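Local coordinates for tumour necrosis factor receptor (Ectromelia virus, PDB 3ON9), which sequesters host chemokines through its beta-sandwich SECRET domain, the part present here, and as a whole receptor probably also binds host TNF outside the cell, at residues I13-V18 / K61-G66; I33-L38 / D54-V59; L120-V125 / Y148-D153. All blocks are in the same frame, centred on the assembly; numbering follows the deposited sequence.

Interaction 1. Residues I13-V18 / K61-G66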
ATOM      1  N   ILE A  13       2.710   3.197   0.674  1.00 14.48           N
ATOM      2  CA  ILE A  13       2.853   3.433   2.100  1.00 15.80           C
ATOM      3  C   ILE A  13       4.047   4.356   2.339  1.00 15.60           C
ATOM      4  O   ILE A  13       5.192   3.994   2.052  1.00 16.00           O
ATOM      5  CB  ILE A  13       3.051   2.097   2.885  1.00 12.99           C
ATOM      6  CG1 ILE A  13       1.993   1.045   2.497  1.00 17.74           C
ATOM      7  CG2 ILE A  13       3.000   2.350   4.385  1.00 16.32           C
ATOM      8  CD1 ILE A  13       2.420   0.082   1.369  1.00 16.50           C
ATOM      9  N   ASN A  14       3.791   5.555   2.867  1.00 13.39           N
ATOM     10  CA  ASN A  14       4.873   6.501   3.131  1.00 13.78           C
ATOM     11  C   ASN A  14       5.039   6.662   4.632  1.00 13.89           C
ATOM     12  O   ASN A  14       4.053   6.718   5.353  1.00 15.77           O
ATOM     13  CB  ASN A  14       4.593   7.838   2.434  1.00 13.62           C
ATOM     14  CG  ASN A  14       4.483   7.676   0.935  1.00 15.24           C
ATOM     15  OD1 ASN A  14       5.150   6.817   0.354  1.00 17.38           O
ATOM     16  ND2 ASN A  14       3.624   8.468   0.300  1.00 16.14           N
ATOM     17  N   MET A  15       6.280   6.680   5.105  1.00 14.59           N
ATOM     18  CA  MET A  15       6.539   6.519   6.534  1.00 16.22           C
ATOM     19  C   MET A  15       7.656   7.424   7.034  1.00 15.60           C
ATOM     20  O   MET A  15       8.646   7.634   6.340  1.00 16.80           O
ATOM     21  CB  MET A  15       6.919   5.060   6.832  1.00 15.79           C
ATOM     22  CG  MET A  15       5.855   4.058   6.407  1.00 15.77           C
ATOM     23  SD  MET A  15       6.326   2.354   6.773  1.00 17.26           S
ATOM     24  CE  MET A  15       7.579   2.085   5.515  1.00 20.65           C
ATOM     25  N   TYR A  16       7.498   7.942   8.246  1.00 14.85           N
ATOM     26  CA  TYR A  16       8.541   8.731   8.881  1.00 16.54           C
ATOM     27  C   TYR A  16       8.414   8.600  10.391  1.00 13.89           C
ATOM     28  O   TYR A  16       7.315   8.652  10.915  1.00 16.79           O
ATOM     29  CB  TYR A  16       8.400  10.206   8.487  1.00 18.09           C
ATOM     30  CG  TYR A  16       9.576  11.044   8.920  1.00 18.12           C
ATOM     31  CD1 TYR A  16      10.638  11.274   8.058  1.00 19.86           C
ATOM     32  CD2 TYR A  16       9.638  11.574  10.197  1.00 22.47           C
ATOM     33  CE1 TYR A  16      11.734  12.019   8.458  1.00 22.57           C
ATOM     34  CE2 TYR A  16      10.727  12.326  10.601  1.00 22.72           C
ATOM     35  CZ  TYR A  16      11.763  12.543   9.725  1.00 23.28           C
ATOM     36  OH  TYR A  16      12.842  13.290  10.128  1.00 36.50           O
ATOM     37  N   PRO A  17       9.540   8.409  11.098  1.00 16.12           N
ATOM     38  CA  PRO A  17      10.892   8.224  10.568  1.00 15.39           C
ATOM     39  C   PRO A  17      11.240   6.742  10.440  1.00 17.37           C
ATOM     40  O   PRO A  17      10.763   5.921  11.233  1.00 19.61           O
ATOM     41  CB  PRO A  17      11.783   8.811  11.669  1.00 17.06           C
ATOM     42  CG  PRO A  17      10.957   8.674  12.947  1.00 19.15           C
ATOM     43  CD  PRO A  17       9.520   8.382  12.573  1.00 18.61           C
ATOM     44  N   VAL A  18      12.070   6.408   9.459  1.00 15.63           N
ATOM     45  CA  VAL A  18      12.629   5.060   9.390  1.00 17.13           C
ATOM     46  C   VAL A  18      14.122   5.120   9.668  1.00 17.90           C
ATOM     47  O   VAL A  18      14.783   6.129   9.385  1.00 18.88           O
ATOM     48  CB  VAL A  18      12.346   4.335   8.048  1.00 15.60           C
ATOM     49  CG1 VAL A  18      10.841   4.166   7.847  1.00 16.41           C
ATOM     50  CG2 VAL A  18      12.974   5.065   6.866  1.00 18.10           C
ATOM     51  N   LYS A  61      15.469   9.841   6.689  1.00 20.66           N
ATOM     52  CA  LYS A  61      14.596   9.012   7.520  1.00 19.97           C
ATOM     53  C   LYS A  61      13.199   8.899   6.922  1.00 18.55           C
ATOM     54  O   LYS A  61      12.277   8.433   7.585  1.00 17.05           O
ATOM     55  CB  LYS A  61      14.514   9.557   8.943  1.00 19.24           C
ATOM     56  CG  LYS A  61      15.835   9.551   9.709  1.00 24.94           C
ATOM     57  CD  LYS A  61      15.623  10.132  11.102  1.00 31.57           C
ATOM     58  CE  LYS A  61      16.828   9.894  11.999  1.00 42.16           C
ATOM     59  NZ  LYS A  61      17.944  10.826  11.681  1.00 47.63           N
ATOM     60  N   LEU A  62      13.058   9.322   5.667  1.00 17.20           N
ATOM     61  CA  LEU A  62      11.768   9.324   4.977  1.00 15.54           C
ATOM     62  C   LEU A  62      11.694   8.165   3.988  1.00 16.53           C
ATOM     63  O   LEU A  62      12.552   8.036   3.124  1.00 17.88           O
ATOM     64  CB  LEU A  62      11.573  10.638   4.215  1.00 16.33           C
ATOM     65  CG  LEU A  62      10.343  10.752   3.310  1.00 15.85           C
ATOM     66  CD1 LEU A  62       9.067  10.732   4.152  1.00 18.89           C
ATOM     67  CD2 LEU A  62      10.431  12.032   2.489  1.00 19.86           C
ATOM     68  N   ALA A  63      10.658   7.345   4.105  1.00 17.02           N
ATOM     69  CA  ALA A  63      10.499   6.199   3.213  1.00 14.36           C
ATOM     70  C   ALA A  63       9.244   6.299   2.353  1.00 15.28           C
ATOM     71  O   ALA A  63       8.189   6.709   2.830  1.00 15.22           O
ATOM     72  CB  ALA A  63      10.462   4.914   4.018  1.00 17.39           C
ATOM     73  N   THR A  64       9.373   5.916   1.085  1.00 15.45           N
ATOM     74  CA  THR A  64       8.205   5.619   0.271  1.00 16.56           C
ATOM     75  C   THR A  64       8.271   4.140  -0.081  1.00 15.71           C
ATOM     76  O   THR A  64       9.345   3.609  -0.314  1.00 15.95           O
ATOM     77  CB  THR A  64       8.114   6.495  -1.006  1.00 15.19           C
ATOM     78  OG1 THR A  64       6.875   6.230  -1.686  1.00 17.01           O
ATOM     79  CG2 THR A  64       9.273   6.224  -1.952  1.00 18.58           C
ATOM     80  N   SER A  65       7.125   3.478  -0.098  1.00 14.28           N
ATOM     81  CA  SER A  65       7.083   2.046  -0.348  1.00 15.58           C
ATOM     82  C   SER A  65       5.755   1.704  -0.999  1.00 16.08           C
ATOM     83  O   SER A  65       4.842   2.516  -1.009  1.00 15.53           O
ATOM     84  CB  SER A  65       7.272   1.262   0.961  1.00 16.94           C
ATOM     85  OG  SER A  65       6.149   1.387   1.825  1.00 16.07           O
ATOM     86  N   GLY A  66       5.640   0.507  -1.571  1.00 15.64           N
ATOM     87  CA  GLY A  66       4.361   0.152  -2.149  1.00 14.84           C
ATOM     88  C   GLY A  66       4.364  -1.184  -2.847  1.00 13.96           C
ATOM     89  O   GLY A  66       5.409  -1.828  -2.967  1.00 15.79           O
TER

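Interaction 2. Residues I33-L38 / D54-V59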
ATOM      1  N   ILE A  33       6.728  -6.511   2.679  1.00 15.13           N
ATOM      2  CA  ILE A  33       7.990  -5.787   2.653  1.00 14.03           C
ATOM      3  C   ILE A  33       8.417  -5.658   4.099  1.00 15.82           C
ATOM      4  O   ILE A  33       7.627  -5.232   4.925  1.00 16.35           O
ATOM      5  CB  ILE A  33       7.810  -4.372   2.065  1.00 16.17           C
ATOM      6  CG1 ILE A  33       7.342  -4.455   0.606  1.00 15.96           C
ATOM      7  CG2 ILE A  33       9.094  -3.558   2.228  1.00 17.99           C
ATOM      8  CD1 ILE A  33       6.683  -3.150   0.094  1.00 18.22           C
ATOM      9  N   SER A  34       9.647  -6.040   4.435  1.00 16.03           N
ATOM     10  CA  SER A  34      10.083  -5.921   5.824  1.00 15.62           C
ATOM     11  C   SER A  34      11.502  -5.407   5.975  1.00 17.25           C
ATOM     12  O   SER A  34      12.405  -5.805   5.235  1.00 18.77           O
ATOM     13  CB  SER A  34       9.966  -7.275   6.550  1.00 15.38           C
ATOM     14  OG  SER A  34      10.031  -7.064   7.954  1.00 18.48           O
ATOM     15  N   THR A  35      11.689  -4.521   6.946  1.00 15.82           N
ATOM     16  CA  THR A  35      13.020  -4.215   7.451  1.00 15.10           C
ATOM     17  C   THR A  35      13.069  -4.890   8.810  1.00 16.92           C
ATOM     18  O   THR A  35      12.141  -5.616   9.172  1.00 18.02           O
ATOM     19  CB  THR A  35      13.231  -2.704   7.623  1.00 17.33           C
ATOM     20  OG1 THR A  35      12.315  -2.194   8.606  1.00 17.76           O
ATOM     21  CG2 THR A  35      12.994  -1.996   6.308  1.00 14.55           C
ATOM     22  N   SER A  36      14.132  -4.664   9.568  1.00 17.46           N
ATOM     23  CA  SER A  36      14.218  -5.259  10.891  1.00 19.09           C
ATOM     24  C   SER A  36      13.369  -4.488  11.895  1.00 18.12           C
ATOM     25  O   SER A  36      13.278  -4.891  13.051  1.00 20.10           O
ATOM     26  CB  SER A  36      15.663  -5.288  11.376  1.00 18.84           C
ATOM     27  OG  SER A  36      16.218  -3.983  11.388  1.00 22.34           O
ATOM     28  N   GLU A  37      12.760  -3.374  11.471  1.00 17.04           N
ATOM     29  CA  GLU A  37      11.963  -2.558  12.404  1.00 18.34           C
ATOM     30  C   GLU A  37      10.491  -2.393  12.003  1.00 16.79           C
ATOM     31  O   GLU A  37       9.661  -2.012  12.831  1.00 18.48           O
ATOM     32  CB  GLU A  37      12.602  -1.179  12.614  1.00 17.82           C
ATOM     33  CG  GLU A  37      12.478  -0.286  11.395  1.00 19.01           C
ATOM     34  CD  GLU A  37      13.101   1.086  11.576  1.00 20.69           C
ATOM     35  OE1 GLU A  37      13.529   1.438  12.695  1.00 23.33           O
ATOM     36  OE2 GLU A  37      13.165   1.811  10.569  1.00 19.11           O
ATOM     37  N   LEU A  38      10.171  -2.677  10.742  1.00 17.14           N
ATOM     38  CA  LEU A  38       8.810  -2.484  10.229  1.00 16.77           C
ATOM     39  C   LEU A  38       8.460  -3.573   9.235  1.00 16.47           C
ATOM     40  O   LEU A  38       9.284  -3.927   8.400  1.00 16.84           O
ATOM     41  CB  LEU A  38       8.693  -1.122   9.519  1.00 19.08           C
ATOM     42  CG  LEU A  38       8.471   0.098  10.412  1.00 22.08           C
ATOM     43  CD1 LEU A  38       8.950   1.376   9.722  1.00 21.17           C
ATOM     44  CD2 LEU A  38       7.017   0.208  10.814  1.00 19.58           C
ATOM     45  N   ASP A  54       7.061  -4.543  -5.964  1.00 15.26           N
ATOM     46  CA  ASP A  54       7.027  -3.675  -4.799  1.00 17.82           C
ATOM     47  C   ASP A  54       8.294  -2.860  -4.689  1.00 17.57           C
ATOM     48  O   ASP A  54       9.222  -3.035  -5.472  1.00 18.86           O
ATOM     49  CB  ASP A  54       6.748  -4.453  -3.509  1.00 16.65           C
ATOM     50  CG  ASP A  54       7.730  -5.570  -3.255  1.00 20.76           C
ATOM     51  OD1 ASP A  54       8.871  -5.538  -3.776  1.00 21.59           O
ATOM     52  OD2 ASP A  54       7.337  -6.489  -2.513  1.00 22.21           O
ATOM     53  N   TYR A  55       8.328  -1.954  -3.718  1.00 14.60           N
ATOM     54  CA  TYR A  55       9.493  -1.095  -3.560  1.00 16.24           C
ATOM     55  C   TYR A  55       9.520  -0.493  -2.166  1.00 16.57           C
ATOM     56  O   TYR A  55       8.502  -0.460  -1.484  1.00 15.20           O
ATOM     57  CB  TYR A  55       9.508   0.011  -4.626  1.00 18.93           C
ATOM     58  CG  TYR A  55       8.272   0.882  -4.644  1.00 18.17           C
ATOM     59  CD1 TYR A  55       8.208   2.049  -3.887  1.00 18.05           C
ATOM     60  CD2 TYR A  55       7.159   0.529  -5.398  1.00 17.02           C
ATOM     61  CE1 TYR A  55       7.083   2.846  -3.902  1.00 18.32           C
ATOM     62  CE2 TYR A  55       6.028   1.316  -5.414  1.00 19.07           C
ATOM     63  CZ  TYR A  55       5.990   2.478  -4.660  1.00 17.40           C
ATOM     64  OH  TYR A  55       4.850   3.267  -4.678  1.00 21.27           O
ATOM     65  N   TYR A  56      10.703  -0.045  -1.756  1.00 15.24           N
ATOM     66  CA  TYR A  56      10.926   0.598  -0.469  1.00 13.77           C
ATOM     67  C   TYR A  56      12.200   1.411  -0.651  1.00 15.20           C
ATOM     68  O   TYR A  56      13.280   0.858  -0.873  1.00 17.56           O
ATOM     69  CB  TYR A  56      11.089  -0.464   0.639  1.00 14.08           C
ATOM     70  CG  TYR A  56      11.500   0.089   1.987  1.00 14.57           C
ATOM     71  CD1 TYR A  56      10.550   0.559   2.886  1.00 15.52           C
ATOM     72  CD2 TYR A  56      12.838   0.133   2.365  1.00 15.50           C
ATOM     73  CE1 TYR A  56      10.927   1.080   4.127  1.00 16.12           C
ATOM     74  CE2 TYR A  56      13.222   0.647   3.593  1.00 15.77           C
ATOM     75  CZ  TYR A  56      12.260   1.110   4.473  1.00 15.77           C
ATOM     76  OH  TYR A  56      12.643   1.606   5.701  1.00 17.08           O
ATOM     77  N   SER A  57      12.071   2.729  -0.599  1.00 14.84           N
ATOM     78  CA  SER A  57      13.174   3.614  -0.934  1.00 16.18           C
ATOM     79  C   SER A  57      13.206   4.774   0.051  1.00 16.61           C
ATOM     80  O   SER A  57      12.156   5.336   0.401  1.00 15.95           O
ATOM     81  CB  SER A  57      13.017   4.120  -2.372  1.00 18.12           C
ATOM     82  OG  SER A  57      14.162   4.845  -2.777  1.00 16.58           O
ATOM     83  N   VAL A  58      14.408   5.138   0.488  1.00 16.06           N
ATOM     84  CA  VAL A  58      14.577   6.036   1.618  1.00 15.49           C
ATOM     85  C   VAL A  58      15.469   7.238   1.290  1.00 15.76           C
ATOM     86  O   VAL A  58      16.492   7.112   0.599  1.00 18.11           O
ATOM     87  CB  VAL A  58      15.184   5.283   2.838  1.00 16.06           C
ATOM     88  CG1 VAL A  58      15.423   6.252   3.989  1.00 19.42           C
ATOM     89  CG2 VAL A  58      14.261   4.136   3.274  1.00 18.42           C
ATOM     90  N   VAL A  59      15.075   8.406   1.792  1.00 15.47           N
ATOM     91  CA  VAL A  59      15.925   9.587   1.764  1.00 16.02           C
ATOM     92  C   VAL A  59      15.976  10.071   3.196  1.00 16.58           C
ATOM     93  O   VAL A  59      14.956  10.477   3.756  1.00 16.93           O
ATOM     94  CB  VAL A  59      15.348  10.687   0.874  1.00 16.92           C
ATOM     95  CG1 VAL A  59      16.152  11.987   1.029  1.00 19.95           C
ATOM     96  CG2 VAL A  59      15.317  10.222  -0.580  1.00 17.88           C
TER
HETATM   97  O   HOH W   1      12.100   0.480   8.307  1.00 18.23           O

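Interaction 3. Residues L120-V125 / Y148-D153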
ATOM      1  N   LEU A 120       5.860   5.194  14.234  1.00 15.60           N
ATOM      2  CA  LEU A 120       5.845   6.221  13.184  1.00 19.48           C
ATOM      3  C   LEU A 120       5.201   7.524  13.633  1.00 17.98           C
ATOM      4  O   LEU A 120       4.127   7.519  14.226  1.00 21.00           O
ATOM      5  CB  LEU A 120       5.127   5.723  11.928  1.00 17.85           C
ATOM      6  CG  LEU A 120       5.751   4.500  11.249  1.00 17.45           C
ATOM      7  CD1 LEU A 120       4.897   4.090  10.055  1.00 19.36           C
ATOM      8  CD2 LEU A 120       7.181   4.785  10.818  1.00 17.76           C
ATOM      9  N   SER A 121       5.861   8.640  13.328  1.00 17.62           N
ATOM     10  CA  SER A 121       5.272   9.958  13.547  1.00 16.57           C
ATOM     11  C   SER A 121       4.353  10.343  12.383  1.00 18.40           C
ATOM     12  O   SER A 121       3.408  11.101  12.569  1.00 19.14           O
ATOM     13  CB  SER A 121       6.366  11.011  13.747  1.00 19.69           C
ATOM     14  OG  SER A 121       7.100  11.229  12.568  1.00 24.86           O
ATOM     15  N   ASN A 122       4.625   9.813  11.191  1.00 16.19           N
ATOM     16  CA  ASN A 122       3.752  10.036  10.038  1.00 13.87           C
ATOM     17  C   ASN A 122       3.600   8.744   9.261  1.00 15.22           C
ATOM     18  O   ASN A 122       4.590   8.091   8.959  1.00 16.34           O
ATOM     19  CB  ASN A 122       4.328  11.084   9.066  1.00 15.50           C
ATOM     20  CG  ASN A 122       4.735  12.379   9.744  1.00 19.89           C
ATOM     21  OD1 ASN A 122       5.689  12.415  10.524  1.00 19.89           O
ATOM     22  ND2 ASN A 122       4.040  13.470   9.407  1.00 18.21           N
ATOM     23  N   LEU A 123       2.362   8.394   8.935  1.00 15.99           N
ATOM     24  CA  LEU A 123       2.078   7.211   8.131  1.00 16.24           C
ATOM     25  C   LEU A 123       0.978   7.583   7.160  1.00 14.75           C
ATOM     26  O   LEU A 123      -0.111   7.983   7.576  1.00 15.20           O
ATOM     27  CB  LEU A 123       1.616   6.059   9.026  1.00 15.73           C
ATOM     28  CG  LEU A 123       1.041   4.811   8.341  1.00 15.19           C
ATOM     29  CD1 LEU A 123       2.042   4.228   7.320  1.00 14.51           C
ATOM     30  CD2 LEU A 123       0.637   3.755   9.366  1.00 18.16           C
ATOM     31  N   ASP A 124       1.260   7.458   5.866  1.00 13.86           N
ATOM     32  CA  ASP A 124       0.271   7.719   4.826  1.00 14.09           C
ATOM     33  C   ASP A 124       0.091   6.436   4.030  1.00 14.49           C
ATOM     34  O   ASP A 124       1.075   5.778   3.681  1.00 14.25           O
ATOM     35  CB  ASP A 124       0.758   8.810   3.862  1.00 14.77           C
ATOM     36  CG  ASP A 124       1.080  10.117   4.552  1.00 16.27           C
ATOM     37  OD1 ASP A 124       0.285  10.571   5.393  1.00 17.85           O
ATOM     38  OD2 ASP A 124       2.133  10.694   4.229  1.00 16.07           O
ATOM     39  N   VAL A 125      -1.156   6.096   3.730  1.00 14.42           N
ATOM     40  CA  VAL A 125      -1.452   4.960   2.875  1.00 15.54           C
ATOM     41  C   VAL A 125      -2.394   5.400   1.760  1.00 17.64           C
ATOM     42  O   VAL A 125      -3.357   6.132   1.999  1.00 15.65           O
ATOM     43  CB  VAL A 125      -2.099   3.827   3.682  1.00 14.47           C
ATOM     44  CG1 VAL A 125      -2.555   2.704   2.761  1.00 16.89           C
ATOM     45  CG2 VAL A 125      -1.102   3.312   4.700  1.00 14.81           C
ATOM     46  N   TYR A 148       0.604  14.742   9.606  1.00 16.01           N
ATOM     47  CA  TYR A 148       0.857  15.562   8.428  1.00 16.15           C
ATOM     48  C   TYR A 148       1.214  14.671   7.257  1.00 17.89           C
ATOM     49  O   TYR A 148       1.891  13.643   7.426  1.00 18.48           O
ATOM     50  CB  TYR A 148       1.967  16.585   8.688  1.00 17.44           C
ATOM     51  CG  TYR A 148       1.646  17.543   9.806  1.00 18.34           C
ATOM     52  CD1 TYR A 148       0.691  18.532   9.633  1.00 20.80           C
ATOM     53  CD2 TYR A 148       2.294  17.452  11.027  1.00 20.33           C
ATOM     54  CE1 TYR A 148       0.382  19.421  10.654  1.00 20.18           C
ATOM     55  CE2 TYR A 148       2.004  18.333  12.051  1.00 24.48           C
ATOM     56  CZ  TYR A 148       1.047  19.311  11.861  1.00 22.11           C
ATOM     57  OH  TYR A 148       0.761  20.188  12.887  1.00 27.10           O
ATOM     58  N   ILE A 149       0.752  15.061   6.074  1.00 16.52           N
ATOM     59  CA  ILE A 149       0.961  14.276   4.862  1.00 16.62           C
ATOM     60  C   ILE A 149       2.370  14.454   4.315  1.00 17.87           C
ATOM     61  O   ILE A 149       2.804  15.574   4.043  1.00 18.33           O
ATOM     62  CB  ILE A 149      -0.062  14.676   3.785  1.00 14.19           C
ATOM     63  CG1 ILE A 149      -1.483  14.509   4.331  1.00 18.42           C
ATOM     64  CG2 ILE A 149       0.150  13.849   2.521  1.00 15.42           C
ATOM     65  CD1 ILE A 149      -2.555  14.986   3.387  1.00 17.85           C
ATOM     66  N   LEU A 150       3.082  13.339   4.168  1.00 17.64           N
ATOM     67  CA  LEU A 150       4.470  13.343   3.711  1.00 16.52           C
ATOM     68  C   LEU A 150       4.591  13.637   2.222  1.00 14.95           C
ATOM     69  O   LEU A 150       3.810  13.133   1.412  1.00 17.84           O
ATOM     70  CB  LEU A 150       5.107  11.983   4.007  1.00 15.60           C
ATOM     71  CG  LEU A 150       5.186  11.614   5.482  1.00 16.78           C
ATOM     72  CD1 LEU A 150       5.512  10.114   5.646  1.00 14.35           C
ATOM     73  CD2 LEU A 150       6.189  12.514   6.217  1.00 16.22           C
ATOM     74  N   ASN A 151       5.584  14.452   1.871  1.00 15.68           N
ATOM     75  CA  ASN A 151       5.936  14.641   0.471  1.00 15.82           C
ATOM     76  C   ASN A 151       7.077  13.696   0.118  1.00 17.21           C
ATOM     77  O   ASN A 151       8.192  13.836   0.637  1.00 17.94           O
ATOM     78  CB  ASN A 151       6.354  16.095   0.217  1.00 19.32           C
ATOM     79  CG  ASN A 151       6.645  16.376  -1.239  1.00 18.09           C
ATOM     80  OD1 ASN A 151       6.468  15.515  -2.101  1.00 17.61           O
ATOM     81  ND2 ASN A 151       7.096  17.601  -1.521  1.00 18.39           N
ATOM     82  N   VAL A 152       6.787  12.720  -0.742  1.00 15.78           N
ATOM     83  CA  VAL A 152       7.801  11.784  -1.201  1.00 17.08           C
ATOM     84  C   VAL A 152       8.025  11.907  -2.700  1.00 16.73           C
ATOM     85  O   VAL A 152       8.592  11.003  -3.324  1.00 16.62           O
ATOM     86  CB  VAL A 152       7.434  10.320  -0.854  1.00 16.94           C
ATOM     87  CG1 VAL A 152       7.438  10.110   0.655  1.00 17.13           C
ATOM     88  CG2 VAL A 152       6.098   9.950  -1.473  1.00 18.37           C
ATOM     89  N   ASP A 153       7.593  13.028  -3.285  1.00 15.74           N
ATOM     90  CA  ASP A 153       7.802  13.232  -4.712  1.00 16.89           C
ATOM     91  C   ASP A 153       9.253  12.992  -5.110  1.00 19.11           C
ATOM     92  O   ASP A 153      10.182  13.397  -4.405  1.00 16.83           O
ATOM     93  CB  ASP A 153       7.428  14.661  -5.121  1.00 18.51           C
ATOM     94  CG  ASP A 153       5.932  14.910  -5.108  1.00 22.62           C
ATOM     95  OD1 ASP A 153       5.152  13.983  -4.797  1.00 21.32           O
ATOM     96  OD2 ASP A 153       5.538  16.056  -5.426  1.00 24.30           O
TER
HETATM   97  O   HOH W   2       0.833  11.120   8.070  1.00 17.39           O
HETATM   98  O   HOH W   3       2.349  10.798   1.580  1.00 16.04           O

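Interaction 1. Residues I13-V18 / K61-G66
Ile13 O is gripped twice by Ser65, through the hydroxyl OG at 2.8 Å and, more weakly, through the backbone N at 2.9 Å with an N-H...O angle of only 124°. Strands 8-16 and 62-69, to which the two residues belong, are antiparallel neighbours in a sheet of the SECRET beta-sandwich; Ile13 with Ser65 and Met15 with Ala63 are hydrogen-bonded pairs flanking the non-hydrogen-bonded pair Asn14 with Thr64. Ser65 OG sits between its own backbone N and carbonyl carbon (chi1 70°), which turns it to Ile13 O and brings it 3.4 Å from Ile13 CB. The main bond of that pair runs the other way, from Ile13 N to Ser65 O, while Met15 and Ala63 exchange two fairly straight bonds. Ile13, Met15, Ala63 and Ser65 present their side chains to one face of the sheet; Ile40 of strand 38-45 lies against Ile13, Met15 and Ser65, so this face looks into the sandwich. Asn14 and Thr64 lie side by side on the other face, near Val152 and Ile155. Past the regular strand, a cis peptide precedes Pro17, whose CB stands 3.7 Å above the plane of the Tyr16 ring, offset toward its rim. The Tyr16 and Lys61 side chains cross obliquely, with Tyr16 CE1 3.7 Å from Lys61 CB. Val18 N then donates to Lys61 O, just before strand 62-69, at 2.8 Å, and both Val18 methyls bear on Ala63, Val18 CG2 reaching Ala63 CB at 3.8 Å.

Interaction 2. Residues I33-L38 / D54-V59
The Tyr56 ring is met obliquely by two methyl-bearing side chains, Ile33 near its root and Thr35 near its hydroxyl end, while Ala63, Ser65 and Met15 also touch this tyrosine. The contact spans the beta-sandwich: strand 30-34 of the six-stranded sheet meets strand 51-59, an outermost strand of the five-stranded one, through side-chain packing, partly on backbone, with no direct hydrogen bond. Ile33 CG2 packs on Tyr56 CB at 4.0 Å. Thr35 crosses the tyrosine at about a right angle, its CG2 lying 3.7 Å from Tyr56 OH. On this buried residue the hydroxyl has two partners: Tyr56 OH hydrogen-bonds Lys20 O and accepts from a water at 2.9 Å. The same water bonds Thr35 OG1 and donates to Glu37 OE2, tying the hairpin turn after strand 30-34 to the opposing sheet. Thr35 OG1, set between its own backbone N and carbonyl carbon (chi1 63°), also accepts from Glu37 N, with an N-H...O angle of 159°, and from Leu38 N, an ST turn and ST motif that hold the hydroxyl in place. At the other end Ile33 and Asp54 reach toward each other tip to tip, Ile33 CG1 standing 3.7 Å from Asp54 OD2, an oxygen whose hydrogen-bond partner is Ser25 OG. Beside it, Ile33 CD1 rests 3.8 Å from Asp54 CB and 3.6 Å from Tyr55 O.

Interaction 3. Residues L120-V125 / Y148-D153
Asp124 and Leu150 form the tight part of this contact, where Leu150 N donates to Asp124 OD2 at 2.8 Å. The oxygen is met on its syn side, 18° out of the carboxylate plane, with an N-H...O angle of 160°. Leu150 then runs obliquely across the acid, its CB only 3.2 Å from Asp124 OD2, and carries on to Asn122, where Leu150 CD2 packs 3.7 Å from Asn122 CB. Asn122 CG is anti to its carbonyl carbon (chi1 -51°), which places the amide carbon toward the loop; Asn122 ND2 donates to Tyr148 O at 2.9 Å in a nearly straight bond, with the acceptor close to the amide plane. Asn122 and Asp124 thus both fasten backbone groups of a segment that has no regular secondary structure of its own. The carboxylate of the buried Asp124 is well supplied. OD1 is hydrogen-bonded by His145 ND1, and a water 2.7 Å from Asp124 OD2 donates a second bond to that oxygen. This water also donates to Leu150 O, so it bridges acid and loop beside the direct bond. A second water lies 2.8 Å from Asp124 OD1 and within bonding distance of Tyr148 O, with more acceptors around it than its protons can serve.

The solvent side is looser. The Tyr148 side chain leads away from the strand; of its side-chain atoms CB is the one near Asn122 ND2, at 3.8 Å. Ile149 points away too, and Asn151 OD1 accepts from Asp153 N in an Asx turn. Ser121 and Asn122, facing Tyr16, make a classic beta bulge where the strand begins. Overall, an irregular loop lies over the outward face of the sandwich's five-stranded sheet, held by strand side chains bonded to its backbone.

Overall arrangement
Interactions 1, 2 and 3 all reach the five-stranded antiparallel sheet of the SECRET beta-sandwich. Interaction 1 joins its adjacent strands 8-16 and 62-69, its centre about 7 Å from the centres of both others, which are about 14 Å apart. Strand 51-59 of interaction 2 is bonded to strand 62-69, and strand 122-130 of interaction 3 to strand 8-16. Interaction 2 spans the gap to the six-stranded sheet, whereas interaction 3 lays a late loop over the sheet's other face. Along the chain, interaction 2 is nested within the loop closed by interaction 1, and interaction 3 follows. Early and late parts of the domain thus meet in one continuous sheet.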